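Local coordinates for protein carbohydrate kinase, FGGY (Rhodospirillum rubrum, PDB 3IFR) that probably phosphorylates D-xylulose as a xylulokinase of the FGGY family of carbohydrate kinases, at residues 32-40 and 54-65. Sequence-based numbering, arbitrary orientation.
Sequences AVASRPTTL and QWWDNARAVLAE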
ATOM      1  N   ALA A  32      -2.270 -22.433   8.977  1.00 29.14           N
ATOM      2  CA  ALA A  32      -3.687 -22.160   8.702  1.00 28.07           C
ATOM      3  C   ALA A  32      -3.938 -20.751   8.178  1.00 25.59           C
ATOM      4  O   ALA A  32      -3.201 -19.814   8.499  1.00 23.22           O
ATOM      5  CB  ALA A  32      -4.548 -22.388   9.979  1.00 27.27           C
ATOM      6  N   VAL A  33      -5.017 -20.597   7.416  1.00 26.09           N
ATOM      7  CA  VAL A  33      -5.427 -19.276   6.933  1.00 27.95           C
ATOM      8  C   VAL A  33      -6.915 -19.147   7.141  1.00 26.40           C
ATOM      9  O   VAL A  33      -7.652 -20.045   6.761  1.00 29.58           O
ATOM     10  CB  VAL A  33      -5.074 -19.068   5.416  1.00 28.51           C
ATOM     11  CG1 VAL A  33      -5.416 -17.666   4.949  1.00 23.10           C
ATOM     12  CG2 VAL A  33      -3.614 -19.309   5.192  1.00 28.21           C
ATOM     13  N   ALA A  34      -7.368 -18.059   7.765  1.00 26.75           N
ATOM     14  CA  ALA A  34      -8.812 -17.763   7.804  1.00 23.29           C
ATOM     15  C   ALA A  34      -9.160 -16.374   7.256  1.00 21.88           C
ATOM     16  O   ALA A  34      -8.407 -15.423   7.449  1.00 19.67           O
ATOM     17  CB  ALA A  34      -9.361 -17.931   9.214  1.00 23.62           C
ATOM     18  N   SER A  35     -10.306 -16.263   6.576  1.00 21.99           N
ATOM     19  CA  SER A  35     -10.768 -14.974   6.088  1.00 21.71           C
ATOM     20  C   SER A  35     -12.259 -14.716   6.282  1.00 23.72           C
ATOM     21  O   SER A  35     -13.037 -15.618   6.572  1.00 24.19           O
ATOM     22  CB  SER A  35     -10.405 -14.769   4.621  1.00 20.86           C
ATOM     23  OG  SER A  35     -11.232 -15.550   3.787  1.00 24.82           O
ATOM     24  N   ARG A  36     -12.639 -13.453   6.118  1.00 22.56           N
ATOM     25  CA  ARG A  36     -14.023 -13.041   6.237  1.00 22.75           C
ATOM     26  C   ARG A  36     -14.154 -11.767   5.420  1.00 25.23           C
ATOM     27  O   ARG A  36     -13.262 -10.900   5.456  1.00 22.77           O
ATOM     28  CB  ARG A  36     -14.418 -12.749   7.702  1.00 20.90           C
ATOM     29  CG  ARG A  36     -14.503 -13.946   8.670  1.00 20.42           C
ATOM     30  CD  ARG A  36     -15.550 -14.978   8.235  1.00 23.86           C
ATOM     31  NE  ARG A  36     -15.724 -16.040   9.231  1.00 24.30           N
ATOM     32  CZ  ARG A  36     -14.947 -17.115   9.303  1.00 21.43           C
ATOM     33  NH1 ARG A  36     -13.951 -17.239   8.448  1.00 20.37           N
ATOM     34  NH2 ARG A  36     -15.150 -18.054  10.230  1.00 19.97           N
ATOM     35  N   PRO A  37     -15.279 -11.637   4.696  1.00 26.84           N
ATOM     36  CA  PRO A  37     -15.557 -10.451   3.893  1.00 25.55           C
ATOM     37  C   PRO A  37     -15.819  -9.223   4.794  1.00 24.16           C
ATOM     38  O   PRO A  37     -16.323  -9.356   5.917  1.00 19.69           O
ATOM     39  CB  PRO A  37     -16.847 -10.850   3.138  1.00 24.93           C
ATOM     40  CG  PRO A  37     -16.937 -12.329   3.280  1.00 26.63           C
ATOM     41  CD  PRO A  37     -16.398 -12.594   4.637  1.00 24.29           C
ATOM     42  N   THR A  38     -15.478  -8.042   4.289  1.00 21.69           N
ATOM     43  CA  THR A  38     -15.701  -6.811   5.024  1.00 24.82           C
ATOM     44  C   THR A  38     -16.429  -5.963   4.062  1.00 26.01           C
ATOM     45  O   THR A  38     -16.128  -6.045   2.868  1.00 22.49           O
ATOM     46  CB  THR A  38     -14.392  -6.099   5.311  1.00 25.08           C
ATOM     47  OG1 THR A  38     -13.564  -6.970   6.078  1.00 23.74           O
ATOM     48  CG2 THR A  38     -14.633  -4.777   6.041  1.00 22.82           C
ATOM     49  N   THR A  39     -17.382  -5.166   4.562  1.00 26.27           N
ATOM     50  CA  THR A  39     -18.201  -4.328   3.693  1.00 26.18           C
ATOM     51  C   THR A  39     -17.641  -2.912   3.553  1.00 28.33           C
ATOM     52  O   THR A  39     -17.385  -2.226   4.555  1.00 27.88           O
ATOM     53  CB  THR A  39     -19.646  -4.214   4.200  1.00 31.45           C
ATOM     54  OG1 THR A  39     -20.209  -5.519   4.394  1.00 28.84           O
ATOM     55  CG2 THR A  39     -20.497  -3.413   3.205  1.00 27.68           C
ATOM     56  N   LEU A  40     -17.416  -2.493   2.312  1.00 25.57           N
ATOM     57  CA  LEU A  40     -17.148  -1.095   2.002  1.00 25.17           C
ATOM     58  C   LEU A  40     -18.497  -0.482   1.730  1.00 28.81           C
ATOM     59  O   LEU A  40     -19.167  -0.901   0.785  1.00 31.43           O
ATOM     60  CB  LEU A  40     -16.319  -1.016   0.723  1.00 26.10           C
ATOM     61  CG  LEU A  40     -15.690   0.308   0.285  1.00 26.60           C
ATOM     62  CD1 LEU A  40     -15.068   1.056   1.466  1.00 25.99           C
ATOM     63  CD2 LEU A  40     -14.605  -0.002  -0.738  1.00 22.28           C
ATOM     64  N   GLN A  54     -17.528  -4.526  12.571  1.00 18.21           N
ATOM     65  CA  GLN A  54     -17.320  -5.665  11.682  1.00 19.65           C
ATOM     66  C   GLN A  54     -15.820  -6.117  11.618  1.00 19.35           C
ATOM     67  O   GLN A  54     -15.525  -7.336  11.591  1.00 18.08           O
ATOM     68  CB  GLN A  54     -17.888  -5.367  10.309  1.00 20.80           C
ATOM     69  CG  GLN A  54     -18.140  -6.602   9.448  1.00 21.49           C
ATOM     70  CD  GLN A  54     -18.340  -6.214   8.011  1.00 26.40           C
ATOM     71  OE1 GLN A  54     -17.780  -5.216   7.559  1.00 29.23           O
ATOM     72  NE2 GLN A  54     -19.168  -6.959   7.291  1.00 27.86           N
ATOM     73  N   TRP A  55     -14.885  -5.159  11.608  1.00 16.19           N
ATOM     74  CA  TRP A  55     -13.478  -5.547  11.694  1.00 19.39           C
ATOM     75  C   TRP A  55     -13.316  -6.475  12.917  1.00 18.39           C
ATOM     76  O   TRP A  55     -12.746  -7.562  12.822  1.00 20.16           O
ATOM     77  CB  TRP A  55     -12.504  -4.366  11.809  1.00 14.94           C
ATOM     78  CG  TRP A  55     -12.557  -3.319  10.728  1.00 16.75           C
ATOM     79  CD1 TRP A  55     -12.930  -3.482   9.418  1.00 16.86           C
ATOM     80  CD2 TRP A  55     -12.188  -1.933  10.870  1.00 15.66           C
ATOM     81  NE1 TRP A  55     -12.862  -2.269   8.756  1.00 18.04           N
ATOM     82  CE2 TRP A  55     -12.387  -1.318   9.626  1.00 16.92           C
ATOM     83  CE3 TRP A  55     -11.714  -1.164  11.945  1.00 14.57           C
ATOM     84  CZ2 TRP A  55     -12.120   0.032   9.419  1.00 18.76           C
ATOM     85  CZ3 TRP A  55     -11.455   0.160  11.743  1.00 15.43           C
ATOM     86  CH2 TRP A  55     -11.650   0.753  10.488  1.00 18.94           C
ATOM     87  N   TRP A  56     -13.848  -6.052  14.050  1.00 18.23           N
ATOM     88  CA  TRP A  56     -13.610  -6.745  15.318  1.00 20.06           C
ATOM     89  C   TRP A  56     -14.275  -8.093  15.322  1.00 19.85           C
ATOM     90  O   TRP A  56     -13.716  -9.082  15.778  1.00 21.46           O
ATOM     91  CB  TRP A  56     -14.126  -5.911  16.494  1.00 19.75           C
ATOM     92  CG  TRP A  56     -13.984  -6.609  17.792  1.00 22.65           C
ATOM     93  CD1 TRP A  56     -14.990  -6.939  18.643  1.00 20.85           C
ATOM     94  CD2 TRP A  56     -12.777  -7.141  18.375  1.00 22.91           C
ATOM     95  NE1 TRP A  56     -14.489  -7.596  19.740  1.00 23.06           N
ATOM     96  CE2 TRP A  56     -13.136  -7.741  19.604  1.00 21.77           C
ATOM     97  CE3 TRP A  56     -11.428  -7.158  17.988  1.00 22.95           C
ATOM     98  CZ2 TRP A  56     -12.201  -8.336  20.466  1.00 21.29           C
ATOM     99  CZ3 TRP A  56     -10.491  -7.757  18.856  1.00 22.87           C
ATOM    100  CH2 TRP A  56     -10.894  -8.332  20.088  1.00 20.76           C
ATOM    101  N   ASP A  57     -15.495  -8.130  14.802  1.00 20.70           N
ATOM    102  CA  ASP A  57     -16.181  -9.395  14.634  1.00 18.73           C
ATOM    103  C   ASP A  57     -15.495 -10.308  13.656  1.00 18.89           C
ATOM    104  O   ASP A  57     -15.337 -11.490  13.929  1.00 20.88           O
ATOM    105  CB  ASP A  57     -17.618  -9.188  14.216  1.00 22.69           C
ATOM    106  CG  ASP A  57     -18.533  -9.936  15.103  1.00 28.58           C
ATOM    107  OD1 ASP A  57     -19.103 -10.943  14.623  1.00 29.47           O
ATOM    108  OD2 ASP A  57     -18.595  -9.535  16.306  1.00 27.26           O
ATOM    109  N   ASN A  58     -15.123  -9.770  12.495  1.00 21.63           N
ATOM    110  CA  ASN A  58     -14.247 -10.504  11.562  1.00 21.52           C
ATOM    111  C   ASN A  58     -12.999 -11.016  12.293  1.00 18.73           C
ATOM    112  O   ASN A  58     -12.692 -12.207  12.236  1.00 17.56           O
ATOM    113  CB  ASN A  58     -13.833  -9.638  10.377  1.00 19.70           C
ATOM    114  CG  ASN A  58     -14.883  -9.564   9.255  1.00 20.55           C
ATOM    115  OD1 ASN A  58     -14.599  -8.988   8.198  1.00 23.32           O
ATOM    116  ND2 ASN A  58     -16.063 -10.121   9.462  1.00 19.44           N
ATOM    117  N   ALA A  59     -12.319 -10.149  13.050  1.00 19.21           N
ATOM    118  CA  ALA A  59     -11.060 -10.586  13.692  1.00 18.17           C
ATOM    119  C   ALA A  59     -11.253 -11.734  14.703  1.00 18.20           C
ATOM    120  O   ALA A  59     -10.480 -12.659  14.732  1.00 20.05           O
ATOM    121  CB  ALA A  59     -10.328  -9.407  14.349  1.00 20.87           C
ATOM    122  N   ARG A  60     -12.261 -11.642  15.555  1.00 18.61           N
ATOM    123  CA  ARG A  60     -12.604 -12.722  16.455  1.00 19.14           C
ATOM    124  C   ARG A  60     -12.842 -13.995  15.726  1.00 18.50           C
ATOM    125  O   ARG A  60     -12.337 -15.015  16.134  1.00 21.91           O
ATOM    126  CB  ARG A  60     -13.903 -12.373  17.196  1.00 23.24           C
ATOM    127  CG  ARG A  60     -13.706 -11.358  18.303  1.00 23.36           C
ATOM    128  CD  ARG A  60     -15.015 -10.938  18.828  1.00 23.63           C
ATOM    129  NE  ARG A  60     -15.599 -12.027  19.606  1.00 28.58           N
ATOM    130  CZ  ARG A  60     -16.907 -12.189  19.812  1.00 28.86           C
ATOM    131  NH1 ARG A  60     -17.783 -11.344  19.276  1.00 28.16           N
ATOM    132  NH2 ARG A  60     -17.327 -13.224  20.533  1.00 28.92           N
ATOM    133  N   ALA A  61     -13.615 -13.951  14.646  1.00 17.65           N
ATOM    134  CA  ALA A  61     -13.977 -15.179  13.900  1.00 21.01           C
ATOM    135  C   ALA A  61     -12.778 -15.916  13.299  1.00 23.35           C
ATOM    136  O   ALA A  61     -12.654 -17.155  13.365  1.00 26.84           O
ATOM    137  CB  ALA A  61     -14.959 -14.848  12.785  1.00 19.11           C
ATOM    138  N   VAL A  62     -11.919 -15.129  12.677  1.00 20.62           N
ATOM    139  CA  VAL A  62     -10.777 -15.606  11.921  1.00 21.35           C
ATOM    140  C   VAL A  62      -9.665 -16.103  12.870  1.00 21.70           C
ATOM    141  O   VAL A  62      -9.027 -17.095  12.606  1.00 22.00           O
ATOM    142  CB  VAL A  62     -10.315 -14.406  11.097  1.00 23.78           C
ATOM    143  CG1 VAL A  62      -8.910 -13.979  11.446  1.00 21.46           C
ATOM    144  CG2 VAL A  62     -10.604 -14.565   9.634  1.00 21.34           C
ATOM    145  N   LEU A  63      -9.445 -15.428  13.992  1.00 21.25           N
ATOM    146  CA  LEU A  63      -8.487 -15.935  14.988  1.00 23.99           C
ATOM    147  C   LEU A  63      -8.985 -17.257  15.591  1.00 22.19           C
ATOM    148  O   LEU A  63      -8.268 -18.231  15.606  1.00 21.79           O
ATOM    149  CB  LEU A  63      -8.205 -14.902  16.107  1.00 20.49           C
ATOM    150  CG  LEU A  63      -7.551 -13.612  15.618  1.00 21.45           C
ATOM    151  CD1 LEU A  63      -7.472 -12.497  16.698  1.00 21.68           C
ATOM    152  CD2 LEU A  63      -6.182 -13.944  15.088  1.00 17.59           C
ATOM    153  N   ALA A  64     -10.217 -17.280  16.093  1.00 22.49           N
ATOM    154  CA  ALA A  64     -10.800 -18.535  16.565  1.00 21.26           C
ATOM    155  C   ALA A  64     -10.763 -19.652  15.499  1.00 21.76           C
ATOM    156  O   ALA A  64     -10.465 -20.811  15.787  1.00 21.66           O
ATOM    157  CB  ALA A  64     -12.184 -18.292  17.011  1.00 18.81           C
ATOM    158  N   GLU A  65     -11.044 -19.319  14.248  1.00 25.00           N
ATOM    159  CA  GLU A  65     -11.007 -20.353  13.200  1.00 22.67           C
ATOM    160  C   GLU A  65      -9.590 -20.900  13.013  1.00 23.60           C
ATOM    161  O   GLU A  65      -9.413 -22.080  12.731  1.00 24.00           O
ATOM    162  CB  GLU A  65     -11.548 -19.833  11.879  1.00 21.08           C
ATOM    163  CG  GLU A  65     -11.596 -20.929  10.832  1.00 25.24           C
ATOM    164  CD  GLU A  65     -12.065 -20.446   9.483  1.00 26.43           C
ATOM    165  OE1 GLU A  65     -13.161 -19.832   9.421  1.00 28.25           O
ATOM    166  OE2 GLU A  65     -11.359 -20.695   8.479  1.00 25.85           O
TER
HETATM  167  O   HOH W   1     -17.589  -2.718   7.085  1.00 25.43           O
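Strand 32-37 and helix 54-65, bearing A34 against V62 and R36 against N58, run nearly antiparallel at 156°, with their axes 7.3 Å apart at closest approach. This pairing illustrates how the actin-like ATPase fold of FGGY kinases covers its sheet: the edge strand 29-37, last of the three antiparallel strands that open the domain, leads through a loop into a helix packed back across the same sheet, where V62 also meets L12 of strand 8-14. The apolar centre is small, A34 CB lying 3.6 Å from V62 CG2. Beside it R36, bent at its second side-chain torsion, passes the methyl of A61, 3.8 Å from R36 NE to A61 CB, and reaches E65. Its NH1 and NH2 grip the carboxylate end-on in a salt bridge, both on OE1, with the guanidinium and carboxylate planes 37° apart; R36 NH2 lies 2.8 Å from E65 OE1, while R36 NH1 comes from above the carboxylate plane and also donates to S35 O, 2.6 Å away. A leucine in place of R36 would probably leave the E65 carboxylate without its positive mate and S35 O without this donor. At the other end, T38 CG2 meets the edge of the W55 ring, whose NE1 bonds to E50. Extended Q54 reaches the loop beyond the strand: its OE1 accepts from T39 N at 3.0 Å in an almost straight bond (176°), and one water donates both to this OE1 and to T39 O.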